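Local coordinates for heme oxygenase 1 (PDB 1WE1), which probably opens the heme ring with oxygen and reducing equivalents, releasing biliverdin IXalpha, carbon monoxide and iron, a step toward the chromophores of photosynthetic antennae, at residues A[36-48]-A[84-98]. Numbering follows the deposited sequence.
Sequences KNSYRKLVGNLYF and LQFYYGSNWRQEVKI
Arg40 lays its guanidinium flat over one face of the Tyr88 ring, the two planes only 10° apart and their centres 4.1 Å apart, with its CD also above the middle of that ring. A bend in the arginine chain at chi3 (69°) turns the group so that NH1 also reaches Tyr87 O at 2.9 Å, and the nearly straight bond lies in the guanidinium plane. That carbonyl, in the last turn of helix 77-88, is gripped twice, because Lys36 NZ approaches in the carbonyl plane, on a lone pair, at 2.6 Å. Shortening Arg40 to an alanine would probably cost this oxygen one of its two donors here and uncover the Tyr88 face. In the all-helical heme oxygenase fold, segments 36-48 of helix 36-59 and 84-88 of helix 77-88 run roughly antiparallel, at 149°, and the chain beyond Gly89 doubles back over helix 36-48. Gly44 lets it come close: Val96 CG2 lies 3.7 Å from Gly44 CA. Nearby, Leu84 CD1 sits over one face of Tyr47, while Trp92 turns its edge toward the Tyr47 ring, with planes nearly perpendicular. One residue before Arg40, an edge of Tyr39 meets the Tyr87 face in an offset edge-to-face pair, and their hydroxyls bond to Tyr156 OH and Gly152 O respectively. Phe48 lies against the returning chain, its CB 3.7 Å from Ile98 CD1 and its ring edge turned to Lys97 O.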
loop_
_atom_site.group_PDB
_atom_site.type_symbol
_atom_site.label_atom_id
_atom_site.label_comp_id
_atom_site.label_asym_id
_atom_site.label_seq_id
_atom_site.Cartn_x
_atom_site.Cartn_y
_atom_site.Cartn_z
ATOM N N LYS A 36 3.886 14.839 9.734
ATOM C CA LYS A 36 3.916 13.731 10.674
ATOM C C LYS A 36 2.586 13.235 11.268
ATOM O O LYS A 36 2.345 12.038 11.314
ATOM C CB LYS A 36 4.890 14.080 11.806
ATOM C CG LYS A 36 4.840 13.129 12.992
ATOM C CD LYS A 36 5.723 13.611 14.148
ATOM C CE LYS A 36 5.537 12.748 15.402
ATOM N NZ LYS A 36 5.870 11.306 15.195
ATOM N N ASN A 37 1.706 14.124 11.708
ATOM C CA ASN A 37 0.472 13.641 12.324
ATOM C C ASN A 37 -0.556 12.963 11.435
ATOM O O ASN A 37 -1.129 11.950 11.827
ATOM C CB ASN A 37 -0.184 14.756 13.132
ATOM C CG ASN A 37 0.697 15.225 14.259
ATOM O OD1 ASN A 37 1.164 14.420 15.074
ATOM N ND2 ASN A 37 0.947 16.526 14.311
ATOM N N SER A 38 -0.810 13.502 10.251
ATOM C CA SER A 38 -1.777 12.861 9.381
ATOM C C SER A 38 -1.134 11.620 8.730
ATOM O O SER A 38 -1.729 10.546 8.719
ATOM C CB SER A 38 -2.291 13.852 8.328
ATOM O OG SER A 38 -1.233 14.483 7.636
ATOM N N TYR A 39 0.095 11.764 8.236
ATOM C CA TYR A 39 0.809 10.660 7.593
ATOM C C TYR A 39 1.012 9.496 8.552
ATOM O O TYR A 39 1.152 8.353 8.151
ATOM C CB TYR A 39 2.163 11.157 7.072
ATOM C CG TYR A 39 3.090 10.075 6.552
ATOM C CD1 TYR A 39 3.933 9.374 7.415
ATOM C CD2 TYR A 39 3.110 9.740 5.193
ATOM C CE1 TYR A 39 4.771 8.362 6.939
ATOM C CE2 TYR A 39 3.944 8.732 4.708
ATOM C CZ TYR A 39 4.768 8.049 5.582
ATOM O OH TYR A 39 5.581 7.054 5.104
ATOM N N ARG A 40 1.026 9.807 9.833
ATOM C CA ARG A 40 1.217 8.819 10.883
ATOM C C ARG A 40 -0.010 7.896 10.949
ATOM O O ARG A 40 0.095 6.706 11.255
ATOM C CB ARG A 40 1.402 9.573 12.211
ATOM C CG ARG A 40 1.854 8.739 13.374
ATOM C CD ARG A 40 2.304 9.594 14.543
ATOM N NE ARG A 40 1.228 10.316 15.209
ATOM C CZ ARG A 40 1.287 10.685 16.489
ATOM N NH1 ARG A 40 2.364 10.388 17.208
ATOM N NH2 ARG A 40 0.285 11.347 17.056
ATOM N N LYS A 41 -1.177 8.464 10.660
ATOM C CA LYS A 41 -2.416 7.709 10.693
ATOM C C LYS A 41 -2.530 6.792 9.481
ATOM O O LYS A 41 -3.151 5.725 9.546
ATOM C CB LYS A 41 -3.606 8.669 10.777
ATOM C CG LYS A 41 -3.582 9.525 12.044
ATOM C CD LYS A 41 -4.920 10.206 12.349
ATOM C CE LYS A 41 -4.890 10.826 13.752
ATOM N NZ LYS A 41 -6.232 11.184 14.310
ATOM N N LEU A 42 -1.917 7.207 8.377
ATOM C CA LEU A 42 -1.919 6.411 7.162
ATOM C C LEU A 42 -1.100 5.158 7.436
ATOM O O LEU A 42 -1.505 4.046 7.099
ATOM C CB LEU A 42 -1.293 7.194 6.016
ATOM C CG LEU A 42 -1.376 6.508 4.655
ATOM C CD1 LEU A 42 -2.838 6.392 4.260
ATOM C CD2 LEU A 42 -0.598 7.313 3.619
ATOM N N VAL A 43 0.052 5.351 8.069
ATOM C CA VAL A 43 0.935 4.245 8.413
ATOM C C VAL A 43 0.212 3.259 9.315
ATOM O O VAL A 43 0.360 2.052 9.163
ATOM C CB VAL A 43 2.202 4.764 9.127
ATOM C CG1 VAL A 43 3.064 3.593 9.627
ATOM C CG2 VAL A 43 3.003 5.646 8.165
ATOM N N GLY A 44 -0.563 3.780 10.261
ATOM C CA GLY A 44 -1.316 2.919 11.154
ATOM C C GLY A 44 -2.289 2.078 10.343
ATOM O O GLY A 44 -2.397 0.869 10.550
ATOM N N ASN A 45 -2.996 2.698 9.402
ATOM C CA ASN A 45 -3.929 1.933 8.586
ATOM C C ASN A 45 -3.236 0.847 7.744
ATOM O O ASN A 45 -3.576 -0.338 7.849
ATOM C CB ASN A 45 -4.740 2.855 7.685
ATOM C CG ASN A 45 -5.899 3.512 8.419
ATOM O OD1 ASN A 45 -6.413 2.990 9.417
ATOM N ND2 ASN A 45 -6.333 4.653 7.911
ATOM N N LEU A 46 -2.262 1.233 6.923
ATOM C CA LEU A 46 -1.569 0.247 6.105
ATOM C C LEU A 46 -1.055 -0.884 6.983
ATOM O O LEU A 46 -1.048 -2.041 6.582
ATOM C CB LEU A 46 -0.410 0.891 5.347
ATOM C CG LEU A 46 -0.885 1.968 4.377
ATOM C CD1 LEU A 46 0.288 2.516 3.586
ATOM C CD2 LEU A 46 -1.916 1.366 3.445
ATOM N N TYR A 47 -0.636 -0.544 8.194
ATOM C CA TYR A 47 -0.147 -1.546 9.122
ATOM C C TYR A 47 -1.178 -2.676 9.274
ATOM O O TYR A 47 -0.823 -3.849 9.229
ATOM C CB TYR A 47 0.129 -0.899 10.481
ATOM C CG TYR A 47 0.376 -1.895 11.581
ATOM C CD1 TYR A 47 1.522 -2.681 11.593
ATOM C CD2 TYR A 47 -0.563 -2.090 12.586
ATOM C CE1 TYR A 47 1.719 -3.641 12.578
ATOM C CE2 TYR A 47 -0.374 -3.049 13.575
ATOM C CZ TYR A 47 0.762 -3.818 13.566
ATOM O OH TYR A 47 0.936 -4.782 14.543
ATOM N N PHE A 48 -2.453 -2.326 9.447
ATOM C CA PHE A 48 -3.497 -3.340 9.607
ATOM C C PHE A 48 -3.826 -4.057 8.300
ATOM O O PHE A 48 -4.080 -5.260 8.288
ATOM C CB PHE A 48 -4.774 -2.717 10.180
ATOM C CG PHE A 48 -4.584 -2.107 11.543
ATOM C CD1 PHE A 48 -4.448 -0.730 11.694
ATOM C CD2 PHE A 48 -4.494 -2.919 12.676
ATOM C CE1 PHE A 48 -4.225 -0.170 12.950
ATOM C CE2 PHE A 48 -4.269 -2.370 13.940
ATOM C CZ PHE A 48 -4.132 -0.990 14.079
ATOM N N LEU A 84 5.875 2.738 12.967
ATOM C CA LEU A 84 4.948 3.154 14.017
ATOM C C LEU A 84 5.750 3.499 15.275
ATOM O O LEU A 84 5.445 4.458 15.995
ATOM C CB LEU A 84 3.936 2.030 14.320
ATOM C CG LEU A 84 2.892 1.761 13.217
ATOM C CD1 LEU A 84 2.252 0.374 13.363
ATOM C CD2 LEU A 84 1.840 2.863 13.260
ATOM N N GLN A 85 6.774 2.695 15.528
ATOM C CA GLN A 85 7.649 2.898 16.671
ATOM C C GLN A 85 8.243 4.305 16.585
ATOM O O GLN A 85 8.286 5.035 17.572
ATOM C CB GLN A 85 8.776 1.862 16.646
ATOM C CG GLN A 85 9.884 2.110 17.658
ATOM C CD GLN A 85 9.699 1.321 18.930
ATOM O OE1 GLN A 85 8.802 1.596 19.723
ATOM N NE2 GLN A 85 10.549 0.321 19.130
ATOM N N PHE A 86 8.690 4.673 15.391
ATOM C CA PHE A 86 9.287 5.973 15.148
ATOM C C PHE A 86 8.295 7.146 15.267
ATOM O O PHE A 86 8.605 8.170 15.885
ATOM C CB PHE A 86 9.940 5.986 13.761
ATOM C CG PHE A 86 10.455 7.335 13.351
ATOM C CD1 PHE A 86 11.669 7.811 13.844
ATOM C CD2 PHE A 86 9.694 8.158 12.529
ATOM C CE1 PHE A 86 12.121 9.097 13.529
ATOM C CE2 PHE A 86 10.131 9.441 12.207
ATOM C CZ PHE A 86 11.350 9.914 12.712
ATOM N N TYR A 87 7.110 7.005 14.681
ATOM C CA TYR A 87 6.112 8.065 14.728
ATOM C C TYR A 87 5.325 8.132 16.028
ATOM O O TYR A 87 4.873 9.204 16.426
ATOM C CB TYR A 87 5.142 7.917 13.560
ATOM C CG TYR A 87 5.781 8.207 12.235
ATOM C CD1 TYR A 87 6.138 7.181 11.372
ATOM C CD2 TYR A 87 6.092 9.506 11.875
ATOM C CE1 TYR A 87 6.794 7.448 10.181
ATOM C CE2 TYR A 87 6.748 9.787 10.697
ATOM C CZ TYR A 87 7.099 8.756 9.847
ATOM O OH TYR A 87 7.747 9.047 8.663
ATOM N N TYR A 88 5.161 6.989 16.688
ATOM C CA TYR A 88 4.407 6.928 17.935
ATOM C C TYR A 88 5.253 6.684 19.168
ATOM O O TYR A 88 4.865 7.071 20.276
ATOM C CB TYR A 88 3.342 5.834 17.856
ATOM C CG TYR A 88 2.145 6.224 17.031
ATOM C CD1 TYR A 88 1.185 7.114 17.530
ATOM C CD2 TYR A 88 1.978 5.724 15.745
ATOM C CE1 TYR A 88 0.093 7.490 16.763
ATOM C CE2 TYR A 88 0.896 6.092 14.975
ATOM C CZ TYR A 88 -0.042 6.974 15.481
ATOM O OH TYR A 88 -1.094 7.345 14.682
ATOM N N GLY A 89 6.390 6.024 18.992
ATOM C CA GLY A 89 7.244 5.747 20.128
ATOM C C GLY A 89 6.957 4.393 20.743
ATOM O O GLY A 89 6.059 3.676 20.304
ATOM N N SER A 90 7.714 4.053 21.781
ATOM C CA SER A 90 7.589 2.775 22.466
ATOM C C SER A 90 6.190 2.292 22.817
ATOM O O SER A 90 5.944 1.090 22.809
ATOM C CB SER A 90 8.450 2.782 23.727
ATOM O OG SER A 90 9.822 2.849 23.381
ATOM N N ASN A 91 5.274 3.197 23.143
ATOM C CA ASN A 91 3.935 2.746 23.479
ATOM C C ASN A 91 3.036 2.671 22.237
ATOM O O ASN A 91 1.805 2.718 22.370
ATOM C CB ASN A 91 3.279 3.681 24.511
ATOM C CG ASN A 91 4.089 3.831 25.790
ATOM O OD1 ASN A 91 4.730 2.892 26.260
ATOM N ND2 ASN A 91 4.043 5.020 26.372
ATOM N N TRP A 92 3.626 2.536 21.046
ATOM C CA TRP A 92 2.818 2.502 19.823
ATOM C C TRP A 92 1.700 1.468 19.764
ATOM O O TRP A 92 0.657 1.747 19.184
ATOM C CB TRP A 92 3.686 2.377 18.555
ATOM C CG TRP A 92 4.359 1.040 18.328
ATOM C CD1 TRP A 92 5.595 0.659 18.768
ATOM C CD2 TRP A 92 3.833 -0.078 17.594
ATOM N NE1 TRP A 92 5.875 -0.623 18.355
ATOM C CE2 TRP A 92 4.812 -1.102 17.634
ATOM C CE3 TRP A 92 2.628 -0.316 16.911
ATOM C CZ2 TRP A 92 4.627 -2.352 17.014
ATOM C CZ3 TRP A 92 2.443 -1.567 16.291
ATOM C CH2 TRP A 92 3.441 -2.565 16.352
ATOM N N ARG A 93 1.896 0.288 20.353
ATOM C CA ARG A 93 0.844 -0.734 20.327
ATOM C C ARG A 93 -0.426 -0.135 20.922
ATOM O O ARG A 93 -1.537 -0.482 20.523
ATOM C CB ARG A 93 1.227 -1.962 21.167
ATOM C CG ARG A 93 1.856 -3.163 20.445
ATOM C CD ARG A 93 3.205 -2.840 19.835
ATOM N NE ARG A 93 4.114 -3.993 19.691
ATOM C CZ ARG A 93 3.868 -5.098 18.986
ATOM N NH1 ARG A 93 2.725 -5.258 18.337
ATOM N NH2 ARG A 93 4.789 -6.034 18.894
ATOM N N GLN A 94 -0.248 0.785 21.868
ATOM C CA GLN A 94 -1.374 1.404 22.559
ATOM C C GLN A 94 -1.914 2.677 21.919
ATOM O O GLN A 94 -3.041 3.068 22.195
ATOM C CB GLN A 94 -0.992 1.705 24.011
ATOM C CG GLN A 94 -0.062 0.681 24.673
ATOM C CD GLN A 94 0.249 1.019 26.135
ATOM O OE1 GLN A 94 1.242 0.548 26.695
ATOM N NE2 GLN A 94 -0.608 1.828 26.757
ATOM N N GLU A 95 -1.125 3.325 21.070
ATOM C CA GLU A 95 -1.565 4.565 20.429
ATOM C C GLU A 95 -2.098 4.405 19.005
ATOM O O GLU A 95 -2.906 5.218 18.541
ATOM C CB GLU A 95 -0.420 5.581 20.403
ATOM C CG GLU A 95 -0.506 6.660 21.468
ATOM C CD GLU A 95 -0.393 6.106 22.874
ATOM O OE1 GLU A 95 0.661 5.512 23.199
ATOM O OE2 GLU A 95 -1.356 6.260 23.657
ATOM N N VAL A 96 -1.634 3.369 18.312
ATOM C CA VAL A 96 -2.049 3.150 16.939
ATOM C C VAL A 96 -3.512 2.754 16.845
ATOM O O VAL A 96 -4.010 1.986 17.666
ATOM C CB VAL A 96 -1.171 2.065 16.244
ATOM C CG1 VAL A 96 -1.536 0.666 16.750
ATOM C CG2 VAL A 96 -1.329 2.171 14.728
ATOM N N LYS A 97 -4.203 3.301 15.852
ATOM C CA LYS A 97 -5.610 2.985 15.651
ATOM C C LYS A 97 -5.915 2.842 14.154
ATOM O O LYS A 97 -5.126 3.244 13.289
ATOM C CB LYS A 97 -6.507 4.066 16.267
ATOM C CG LYS A 97 -6.707 5.274 15.378
ATOM C CD LYS A 97 -5.428 6.075 15.221
ATOM C CE LYS A 97 -5.432 6.908 13.932
ATOM N NZ LYS A 97 -6.577 7.863 13.825
ATOM N N ILE A 98 -7.067 2.268 13.848
ATOM C CA ILE A 98 -7.458 2.075 12.465
ATOM C C ILE A 98 -8.696 2.922 12.187
ATOM O O ILE A 98 -9.585 3.003 13.024
ATOM C CB ILE A 98 -7.735 0.554 12.201
ATOM C CG1 ILE A 98 -7.976 0.304 10.713
ATOM C CG2 ILE A 98 -8.926 0.076 13.035
ATOM C CD1 ILE A 98 -8.151 -1.171 10.399
#